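Local coordinates for macro domain-containing protein (Thermosipho africanus, PDB 7OMU), which joins a DarT-family region and a macro domain in a single chain, with adenosine-5-diphosphoribose bound on the macro side, at residues 215-219 / 230-236; 92-96 / 295-301. The protein carries 1 engineered substitution. All coordinates share one frame; numbering follows the deposited sequence.

Contact 1 (215-219 / 230-236); sequences FLPNR and VEGDMFF. With APR (adenosine-5-diphosphoribose), chain C.
Phe-215 and Phe-236 form an offset stack, their centroids 4.9 Å apart and their planes inclined by 30°. Phe-215 CD1 lies over one face of the Phe-236 ring toward its rim, 3.7 Å from Phe-236 CD1. In both, CG sits beside the residue's own backbone N, and the rings overlap with an offset. At the edge of the Phe-236 ring, in its plane, sits Asp-233 OD2, an oxygen that also pairs with Arg-259.

The guanidinium of Arg-219 receives Glu-231 OE2 at its edge, with the carboxylate plane turned 87° against it. Arg-219 NH1 lies 3.5 Å from Glu-231 OE2, a weak hydrogen bond within a salt bridge; the stronger partner of Arg-219 is Asp-395, which pairs with NH2. The backbone here forms a classic beta bulge, in which Asn-218 and Arg-219 both face Glu-231. The Glu-231 carbonyl takes a bond from Asn-218 N (2.8 Å to Glu-231 O) and a weak one from Arg-219 N, while Glu-231 N donates to Arg-219 O at 2.9 Å. Pro-217, having no N-H to place, adds packing instead, its CB lying 3.5 Å from Val-230 CG1. Gly-232, without a side chain, lets the backbones approach closely there.

Beyond the glycine the chain turns to the ligand. Asp-233 OD1 accepts a hydrogen bond from N6 of adenosine-5-diphosphoribose (2.9 Å), and Met-234 N donates to adenine N1 (3.1 Å), so an acidic side chain and the next backbone amide read the adenine edge, as in other macro domains.

Strand 227-231 lies between the outermost strand 219-222, antiparallel to it, and strand 383-386, whose Gln-384 and Tyr-386 Val-230 touches. Met-234 packs toward strand 351-354, and Phe-235 and Phe-236 rest on helix 256-263.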
ATOM      1  N   PHE A 215      -0.823   5.206  -0.119  1.00 78.66           N
ATOM      2  CA  PHE A 215      -1.074   4.103  -1.089  1.00 79.70           C
ATOM      3  C   PHE A 215      -1.368   4.667  -2.487  1.00 83.45           C
ATOM      4  O   PHE A 215      -2.086   4.009  -3.277  1.00 83.24           O
ATOM      5  CB  PHE A 215      -2.226   3.215  -0.606  1.00 77.01           C
ATOM      6  CG  PHE A 215      -2.038   2.678   0.786  1.00 74.57           C
ATOM      7  CD1 PHE A 215      -1.191   1.608   1.025  1.00 73.85           C
ATOM      8  CD2 PHE A 215      -2.687   3.261   1.859  1.00 75.39           C
ATOM      9  CE1 PHE A 215      -1.007   1.124   2.309  1.00 73.64           C
ATOM     10  CE2 PHE A 215      -2.494   2.779   3.143  1.00 76.17           C
ATOM     11  CZ  PHE A 215      -1.659   1.709   3.365  1.00 73.89           C
ATOM     12  N   LEU A 216      -0.832   5.852  -2.796  1.00 84.14           N
ATOM     13  CA  LEU A 216      -0.983   6.482  -4.134  1.00 82.17           C
ATOM     14  C   LEU A 216       0.272   6.191  -4.945  1.00 78.85           C
ATOM     15  O   LEU A 216       1.344   5.964  -4.387  1.00 76.62           O
ATOM     16  CB  LEU A 216      -1.215   7.989  -3.983  1.00 83.60           C
ATOM     17  CG  LEU A 216      -2.560   8.404  -3.389  1.00 83.54           C
ATOM     18  CD1 LEU A 216      -2.625   9.912  -3.193  1.00 83.59           C
ATOM     19  CD2 LEU A 216      -3.711   7.927  -4.260  1.00 84.40           C
ATOM     20  N   PRO A 217       0.169   6.184  -6.290  1.00 76.83           N
ATOM     21  CA  PRO A 217       1.313   5.883  -7.140  1.00 76.87           C
ATOM     22  C   PRO A 217       2.423   6.931  -6.994  1.00 77.10           C
ATOM     23  O   PRO A 217       2.147   8.069  -6.632  1.00 78.32           O
ATOM     24  CB  PRO A 217       0.726   5.881  -8.556  1.00 76.37           C
ATOM     25  CG  PRO A 217      -0.491   6.758  -8.449  1.00 78.23           C
ATOM     26  CD  PRO A 217      -1.042   6.480  -7.067  1.00 78.23           C
ATOM     27  N   ASN A 218       3.649   6.495  -7.273  1.00 77.77           N
ATOM     28  CA  ASN A 218       4.891   7.304  -7.206  1.00 78.74           C
ATOM     29  C   ASN A 218       4.934   8.248  -8.412  1.00 79.10           C
ATOM     30  O   ASN A 218       5.571   9.312  -8.316  1.00 83.01           O
ATOM     31  CB  ASN A 218       6.108   6.387  -7.151  1.00 80.31           C
ATOM     32  CG  ASN A 218       7.407   7.153  -7.135  1.00 83.68           C
ATOM     33  OD1 ASN A 218       7.977   7.416  -8.192  1.00 85.85           O
ATOM     34  ND2 ASN A 218       7.870   7.518  -5.949  1.00 84.31           N
ATOM     35  N   ARG A 219       4.266   7.871  -9.501  1.00 78.82           N
ATOM     36  CA  ARG A 219       4.184   8.661 -10.755  1.00 79.73           C
ATOM     37  C   ARG A 219       3.095   8.060 -11.648  1.00 80.77           C
ATOM     38  O   ARG A 219       3.022   6.829 -11.743  1.00 84.80           O
ATOM     39  CB  ARG A 219       5.543   8.628 -11.453  1.00 79.48           C
ATOM     40  CG  ARG A 219       5.583   9.337 -12.797  1.00 81.55           C
ATOM     41  CD  ARG A 219       6.915   9.051 -13.456  1.00 82.99           C
ATOM     42  NE  ARG A 219       7.224   9.955 -14.553  1.00 85.35           N
ATOM     43  CZ  ARG A 219       8.235   9.785 -15.399  1.00 86.03           C
ATOM     44  NH1 ARG A 219       9.042   8.742 -15.266  1.00 83.45           N
ATOM     45  NH2 ARG A 219       8.435  10.653 -16.377  1.00 87.82           N
ATOM     46  N   VAL A 230       1.981   3.797 -14.819  1.00 75.88           N
ATOM     47  CA  VAL A 230       2.001   3.991 -13.344  1.00 76.05           C
ATOM     48  C   VAL A 230       3.265   3.347 -12.767  1.00 76.81           C
ATOM     49  O   VAL A 230       3.429   2.122 -12.941  1.00 83.89           O
ATOM     50  CB  VAL A 230       0.724   3.405 -12.713  1.00 77.91           C
ATOM     51  CG1 VAL A 230       0.683   3.635 -11.214  1.00 78.59           C
ATOM     52  CG2 VAL A 230      -0.544   3.939 -13.370  1.00 79.01           C
ATOM     53  N   GLU A 231       4.130   4.147 -12.137  1.00 76.42           N
ATOM     54  CA  GLU A 231       5.117   3.670 -11.137  1.00 79.06           C
ATOM     55  C   GLU A 231       4.364   3.496  -9.815  1.00 78.31           C
ATOM     56  O   GLU A 231       3.900   4.510  -9.272  1.00 78.32           O
ATOM     57  CB  GLU A 231       6.270   4.658 -10.949  1.00 84.26           C
ATOM     58  CG  GLU A 231       7.301   4.656 -12.060  1.00 89.83           C
ATOM     59  CD  GLU A 231       8.387   5.719 -11.909  1.00 97.89           C
ATOM     60  OE1 GLU A 231       8.691   6.100 -10.758  1.00100.13           O
ATOM     61  OE2 GLU A 231       8.929   6.179 -12.942  1.00103.18           O
ATOM     62  N   GLY A 232       4.218   2.265  -9.329  1.00 80.75           N
ATOM     63  CA  GLY A 232       3.530   1.994  -8.055  1.00 81.77           C
ATOM     64  C   GLY A 232       3.264   0.516  -7.829  1.00 82.33           C
ATOM     65  O   GLY A 232       3.870  -0.318  -8.539  1.00 82.51           O
ATOM     66  N   ASP A 233       2.389   0.224  -6.862  1.00 83.47           N
ATOM     67  CA  ASP A 233       1.965  -1.140  -6.454  1.00 84.45           C
ATOM     68  C   ASP A 233       0.599  -1.436  -7.073  1.00 85.79           C
ATOM     69  O   ASP A 233      -0.368  -0.754  -6.717  1.00 87.30           O
ATOM     70  CB  ASP A 233       1.912  -1.259  -4.932  1.00 84.86           C
ATOM     71  CG  ASP A 233       1.899  -2.691  -4.438  1.00 85.70           C
ATOM     72  OD1 ASP A 233       1.582  -3.587  -5.243  1.00 86.48           O
ATOM     73  OD2 ASP A 233       2.206  -2.894  -3.241  1.00 89.00           O
ATOM     74  N   MET A 234       0.543  -2.416  -7.974  1.00 88.27           N
ATOM     75  CA  MET A 234      -0.677  -2.836  -8.711  1.00 87.63           C
ATOM     76  C   MET A 234      -1.792  -3.196  -7.720  1.00 85.57           C
ATOM     77  O   MET A 234      -2.956  -2.851  -7.994  1.00 81.11           O
ATOM     78  CB  MET A 234      -0.366  -4.053  -9.585  1.00 89.56           C
ATOM     79  CG  MET A 234      -1.522  -4.488 -10.456  1.00 92.37           C
ATOM     80  SD  MET A 234      -1.034  -5.762 -11.632  1.00 92.37           S
ATOM     81  CE  MET A 234      -0.679  -7.111 -10.509  1.00 95.52           C
ATOM     82  N   PHE A 235      -1.448  -3.864  -6.614  1.00 84.97           N
ATOM     83  CA  PHE A 235      -2.419  -4.484  -5.674  1.00 87.30           C
ATOM     84  C   PHE A 235      -3.085  -3.402  -4.817  1.00 88.11           C
ATOM     85  O   PHE A 235      -4.173  -3.662  -4.260  1.00 88.46           O
ATOM     86  CB  PHE A 235      -1.732  -5.581  -4.861  1.00 86.26           C
ATOM     87  CG  PHE A 235      -1.142  -6.670  -5.719  1.00 86.07           C
ATOM     88  CD1 PHE A 235      -1.963  -7.561  -6.389  1.00 90.04           C
ATOM     89  CD2 PHE A 235       0.227  -6.778  -5.893  1.00 85.44           C
ATOM     90  CE1 PHE A 235      -1.425  -8.551  -7.202  1.00 90.51           C
ATOM     91  CE2 PHE A 235       0.765  -7.772  -6.695  1.00 88.14           C
ATOM     92  CZ  PHE A 235      -0.061  -8.657  -7.349  1.00 89.96           C
ATOM     93  N   PHE A 236      -2.471  -2.219  -4.738  1.00 87.64           N
ATOM     94  CA  PHE A 236      -3.026  -1.021  -4.051  1.00 88.13           C
ATOM     95  C   PHE A 236      -3.619  -0.050  -5.079  1.00 89.97           C
ATOM     96  O   PHE A 236      -4.164   0.986  -4.660  1.00 92.56           O
ATOM     97  CB  PHE A 236      -1.966  -0.359  -3.166  1.00 87.09           C
ATOM     98  CG  PHE A 236      -1.696  -1.107  -1.886  1.00 86.27           C
ATOM     99  CD1 PHE A 236      -2.653  -1.159  -0.889  1.00 87.97           C
ATOM    100  CD2 PHE A 236      -0.500  -1.775  -1.687  1.00 85.95           C
ATOM    101  CE1 PHE A 236      -2.416  -1.856   0.285  1.00 89.03           C
ATOM    102  CE2 PHE A 236      -0.261  -2.472  -0.513  1.00 87.19           C
ATOM    103  CZ  PHE A 236      -1.222  -2.514   0.468  1.00 88.83           C
TER
HETATM  104  N1  APR C 501       3.223  -3.510  -9.089  1.00153.55           N
HETATM  105  C2  APR C 501       3.613  -3.275 -10.349  1.00156.07           C
HETATM  106  N3  APR C 501       4.541  -3.896 -11.076  1.00158.37           N
HETATM  107  C4  APR C 501       5.115  -4.882 -10.365  1.00159.74           C
HETATM  108  C5  APR C 501       4.827  -5.241  -9.065  1.00157.70           C
HETATM  109  C6  APR C 501       3.824  -4.509  -8.399  1.00153.78           C
HETATM  110  N6  APR C 501       3.442  -4.741  -7.145  1.00150.93           N
HETATM  111  N7  APR C 501       5.629  -6.308  -8.674  1.00156.32           N
HETATM  112  C8  APR C 501       6.371  -6.570  -9.724  1.00156.74           C
HETATM  113  N9  APR C 501       6.104  -5.729 -10.784  1.00160.31           N
HETATM  114  C1' APR C 501       6.730  -5.721 -12.109  1.00162.39           C
HETATM  115  C2' APR C 501       8.184  -6.187 -12.116  1.00162.49           C
HETATM  116  O2' APR C 501       9.067  -5.095 -11.978  1.00157.04           O
HETATM  117  C3' APR C 501       8.329  -6.890 -13.474  1.00165.79           C
HETATM  118  O3' APR C 501       9.116  -6.112 -14.366  1.00163.40           O
HETATM  119  O4' APR C 501       6.022  -6.617 -12.929  1.00164.77           O
HETATM  120  C4' APR C 501       6.893  -7.070 -13.995  1.00170.50           C
HETATM  121  C5' APR C 501       6.503  -8.475 -14.401  1.00178.70           C
HETATM  122  O5' APR C 501       6.597  -9.379 -13.258  1.00187.30           O
HETATM  123  PA  APR C 501       7.094 -10.906 -13.418  1.00191.21           P
HETATM  124  O1A APR C 501       6.379 -11.763 -12.425  1.00187.58           O
HETATM  125  O2A APR C 501       8.587 -10.948 -13.412  1.00186.58           O
HETATM  126  O3A APR C 501       6.564 -11.291 -14.888  1.00190.68           O
HETATM  127  PB  APR C 501       7.200 -12.036 -16.165  1.00184.84           P
HETATM  128  O1B APR C 501       8.447 -11.315 -16.554  1.00180.74           O
HETATM  129  O2B APR C 501       6.138 -12.201 -17.203  1.00186.58           O
HETATM  130  O5D APR C 501       7.579 -13.475 -15.550  1.00185.84           O
HETATM  131  C5D APR C 501       6.571 -14.525 -15.474  1.00184.61           C
HETATM  132  O4D APR C 501       7.424 -15.374 -13.381  1.00183.83           O
HETATM  133  O1D APR C 501       5.608 -14.431 -12.321  1.00180.73           O
HETATM  134  C1D APR C 501       6.257 -15.620 -12.586  1.00180.63           C
HETATM  135  O2D APR C 501       4.842 -17.661 -12.717  1.00168.04           O
HETATM  136  C2D APR C 501       5.349 -16.541 -13.417  1.00178.91           C
HETATM  137  O3D APR C 501       6.960 -18.118 -14.381  1.00183.48           O
HETATM  138  C3D APR C 501       6.204 -16.938 -14.619  1.00181.32           C
HETATM  139  C4D APR C 501       7.133 -15.726 -14.749  1.00183.42           C

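Contact 2 (92-96 / 295-301); sequences PMLYR and DAFLAED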
ATOM      1  N   PRO A  92      -2.277  -1.164   7.804  1.00 73.31           N
ATOM      2  CA  PRO A  92      -3.728  -1.371   7.873  1.00 74.27           C
ATOM      3  C   PRO A  92      -4.592  -0.251   8.474  1.00 75.88           C
ATOM      4  O   PRO A  92      -5.729  -0.134   8.065  1.00 73.10           O
ATOM      5  CB  PRO A  92      -3.831  -2.591   8.799  1.00 72.95           C
ATOM      6  CG  PRO A  92      -2.612  -3.396   8.460  1.00 71.91           C
ATOM      7  CD  PRO A  92      -1.535  -2.359   8.239  1.00 71.93           C
ATOM      8  N   MET A  93      -4.065   0.500   9.444  1.00 80.58           N
ATOM      9  CA  MET A  93      -4.809   1.595  10.117  1.00 86.43           C
ATOM     10  C   MET A  93      -5.040   2.715   9.102  1.00 85.38           C
ATOM     11  O   MET A  93      -6.212   3.099   8.899  1.00 85.06           O
ATOM     12  CB  MET A  93      -4.052   2.153  11.326  1.00 96.90           C
ATOM     13  CG  MET A  93      -4.834   3.217  12.085  1.00105.89           C
ATOM     14  SD  MET A  93      -6.482   2.624  12.555  1.00123.36           S
ATOM     15  CE  MET A  93      -6.141   2.009  14.205  1.00122.34           C
ATOM     16  N   LEU A  94      -3.967   3.206   8.477  1.00 84.13           N
ATOM     17  CA  LEU A  94      -4.042   4.267   7.438  1.00 83.31           C
ATOM     18  C   LEU A  94      -4.972   3.803   6.311  1.00 81.54           C
ATOM     19  O   LEU A  94      -5.808   4.609   5.858  1.00 79.92           O
ATOM     20  CB  LEU A  94      -2.643   4.576   6.903  1.00 81.59           C
ATOM     21  CG  LEU A  94      -2.571   5.730   5.906  1.00 83.15           C
ATOM     22  CD1 LEU A  94      -3.242   6.985   6.449  1.00 85.92           C
ATOM     23  CD2 LEU A  94      -1.133   6.033   5.551  1.00 83.22           C
ATOM     24  N   TYR A  95      -4.850   2.541   5.899  1.00 80.69           N
ATOM     25  CA  TYR A  95      -5.704   1.926   4.856  1.00 82.67           C
ATOM     26  C   TYR A  95      -7.163   1.919   5.319  1.00 85.48           C
ATOM     27  O   TYR A  95      -8.040   2.219   4.490  1.00 86.07           O
ATOM     28  CB  TYR A  95      -5.253   0.505   4.522  1.00 82.69           C
ATOM     29  CG  TYR A  95      -5.807   0.019   3.211  1.00 85.05           C
ATOM     30  CD1 TYR A  95      -5.176   0.334   2.020  1.00 87.68           C
ATOM     31  CD2 TYR A  95      -6.988  -0.705   3.152  1.00 85.80           C
ATOM     32  CE1 TYR A  95      -5.682  -0.094   0.804  1.00 91.27           C
ATOM     33  CE2 TYR A  95      -7.510  -1.135   1.945  1.00 87.29           C
ATOM     34  CZ  TYR A  95      -6.853  -0.831   0.767  1.00 90.98           C
ATOM     35  OH  TYR A  95      -7.355  -1.245  -0.431  1.00 96.41           O
ATOM     36  N   ARG A  96      -7.409   1.568   6.586  1.00 88.45           N
ATOM     37  CA  ARG A  96      -8.773   1.522   7.181  1.00 92.22           C
ATOM     38  C   ARG A  96      -9.404   2.913   7.091  1.00 90.83           C
ATOM     39  O   ARG A  96     -10.592   2.989   6.733  1.00 90.58           O
ATOM     40  CB  ARG A  96      -8.750   1.043   8.636  1.00 98.36           C
ATOM     41  CG  ARG A  96     -10.008   1.390   9.426  1.00103.95           C
ATOM     42  CD  ARG A  96     -10.284   0.466  10.584  1.00109.46           C
ATOM     43  NE  ARG A  96     -11.717   0.237  10.713  1.00116.64           N
ATOM     44  CZ  ARG A  96     -12.287  -0.631  11.543  1.00127.68           C
ATOM     45  NH1 ARG A  96     -11.549  -1.372  12.355  1.00132.25           N
ATOM     46  NH2 ARG A  96     -13.605  -0.753  11.566  1.00132.83           N
ATOM     47  N   ASP A 295     -10.634  -4.867   0.531  1.00101.90           N
ATOM     48  CA  ASP A 295     -10.628  -3.821   1.591  1.00102.49           C
ATOM     49  C   ASP A 295     -10.671  -4.477   2.976  1.00102.70           C
ATOM     50  O   ASP A 295      -9.918  -4.040   3.853  1.00 99.53           O
ATOM     51  CB  ASP A 295     -11.788  -2.839   1.408  1.00104.02           C
ATOM     52  CG  ASP A 295     -11.560  -1.825   0.298  1.00106.04           C
ATOM     53  OD1 ASP A 295     -10.396  -1.687  -0.147  1.00103.75           O
ATOM     54  OD2 ASP A 295     -12.549  -1.178  -0.118  1.00107.25           O
ATOM     55  N   ALA A 296     -11.518  -5.491   3.157  1.00108.10           N
ATOM     56  CA  ALA A 296     -11.669  -6.251   4.420  1.00111.79           C
ATOM     57  C   ALA A 296     -10.331  -6.892   4.816  1.00113.48           C
ATOM     58  O   ALA A 296      -9.967  -6.795   6.000  1.00114.94           O
ATOM     59  CB  ALA A 296     -12.763  -7.281   4.275  1.00113.57           C
ATOM     60  N   PHE A 297      -9.623  -7.521   3.871  1.00118.09           N
ATOM     61  CA  PHE A 297      -8.323  -8.203   4.119  1.00124.05           C
ATOM     62  C   PHE A 297      -7.248  -7.159   4.455  1.00119.07           C
ATOM     63  O   PHE A 297      -6.524  -7.360   5.445  1.00118.54           O
ATOM     64  CB  PHE A 297      -7.903  -9.085   2.935  1.00135.42           C
ATOM     65  CG  PHE A 297      -8.692 -10.364   2.732  1.00152.51           C
ATOM     66  CD1 PHE A 297      -9.591 -10.837   3.684  1.00157.28           C
ATOM     67  CD2 PHE A 297      -8.504 -11.125   1.582  1.00156.57           C
ATOM     68  CE1 PHE A 297     -10.297 -12.015   3.479  1.00159.77           C
ATOM     69  CE2 PHE A 297      -9.207 -12.306   1.382  1.00157.00           C
ATOM     70  CZ  PHE A 297     -10.102 -12.748   2.330  1.00159.91           C
ATOM     71  N   LEU A 298      -7.156  -6.075   3.677  1.00114.44           N
ATOM     72  CA  LEU A 298      -6.075  -5.058   3.810  1.00110.69           C
ATOM     73  C   LEU A 298      -6.321  -4.160   5.030  1.00111.13           C
ATOM     74  O   LEU A 298      -5.369  -3.958   5.804  1.00109.70           O
ATOM     75  CB  LEU A 298      -5.982  -4.237   2.520  1.00109.84           C
ATOM     76  CG  LEU A 298      -5.463  -4.988   1.292  1.00108.38           C
ATOM     77  CD1 LEU A 298      -5.393  -4.066   0.084  1.00106.83           C
ATOM     78  CD2 LEU A 298      -4.103  -5.615   1.559  1.00107.07           C
ATOM     79  N   ALA A 299      -7.537  -3.628   5.200  1.00113.01           N
ATOM     80  CA  ALA A 299      -7.900  -2.700   6.300  1.00110.67           C
ATOM     81  C   ALA A 299      -7.909  -3.449   7.634  1.00112.13           C
ATOM     82  O   ALA A 299      -8.161  -4.666   7.623  1.00115.25           O
ATOM     83  CB  ALA A 299      -9.241  -2.065   6.038  1.00109.39           C
ATOM     84  N   GLU A 300      -7.650  -2.738   8.735  1.00114.36           N
ATOM     85  CA  GLU A 300      -7.752  -3.273  10.120  1.00117.51           C
ATOM     86  C   GLU A 300      -9.217  -3.633  10.401  1.00121.41           C
ATOM     87  O   GLU A 300     -10.101  -2.823  10.070  1.00121.95           O
ATOM     88  CB  GLU A 300      -7.215  -2.252  11.120  1.00119.08           C
ATOM     89  CG  GLU A 300      -6.894  -2.839  12.484  1.00123.71           C
ATOM     90  CD  GLU A 300      -6.627  -1.792  13.557  1.00127.42           C
ATOM     91  OE1 GLU A 300      -6.267  -0.653  13.185  1.00126.51           O
ATOM     92  OE2 GLU A 300      -6.770  -2.115  14.763  1.00127.53           O
ATOM     93  N   ASP A 301      -9.453  -4.819  10.967  1.00128.88           N
ATOM     94  CA  ASP A 301     -10.800  -5.357  11.316  1.00136.33           C
ATOM     95  C   ASP A 301     -11.107  -5.051  12.789  1.00132.74           C
ATOM     96  O   ASP A 301     -10.585  -4.033  13.288  1.00126.02           O
ATOM     97  CB  ASP A 301     -10.896  -6.861  11.030  1.00141.95           C
ATOM     98  CG  ASP A 301      -9.679  -7.662  11.467  1.00144.00           C
ATOM     99  OD1 ASP A 301      -8.756  -7.063  12.072  1.00146.24           O
ATOM    100  OD2 ASP A 301      -9.660  -8.873  11.198  1.00144.24           O
TER
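Tyr-95 OH donates to Asp-295 OD1 (3.1 Å), approaching the oxygen nearly along its C-O axis, with ring and carboxylate planes 63° apart. The main partner of Asp-295 is Arg-238, a salt bridge to the same OD1, so the tyrosine adds a second grip on that oxygen. A weak backbone bond runs from Glu-300 N to Pro-92 O at 3.3 Å; this carbonyl also takes the helical bond from Arg-96 N. The guanidinium of Arg-96 is laid against the outgoing chain, with Glu-300 O over one face and Asp-301 O near its plane at the edge, while Glu-300 OE2 is held by Asn-128.

Packing centres on the Tyr-95 ring, swung across by its CG lying anti to the backbone N (chi1 -163°). Leu-298 CB makes a CH-pi contact over one face, 3.9 Å from the Tyr-95 ring centroid and 27° off the ring normal. Ala-299 CB meets the ring edge, its small methyl letting the backbone come close to Arg-96. Pro-92 offers a compact ring at the helix start, its CB 3.6 Å from Leu-298 O.

Helix 92-99 of the DarT-family region thus meets the end of macro-domain helix 294-298, with helix 62-70 backing Met-93 and Arg-96.

How the contacts relate
Contacts 1 and 2 have centres about 17 Å apart, yet their side chains meet in one apolar cluster between the two regions of the protein. Phe-236 CD1 lies 3.6 Å from Tyr-95 CE1, and Phe-236 CE1 is 3.7 Å from Leu-298 CD1; Phe-215 meets the ring of Tyr-95 edge-to-face and reaches Leu-94 CG with its CE2 at 4.0 Å. Contact 2 joins residues almost 200 positions apart, and contact 1 falls within that span. Contact 1 supplies three pocket residues that meet the ligand directly, whereas the side chain of Leu-298 stays about 11 Å from it. The aromatic cluster therefore connects the adenine-binding turn to helix 92-99.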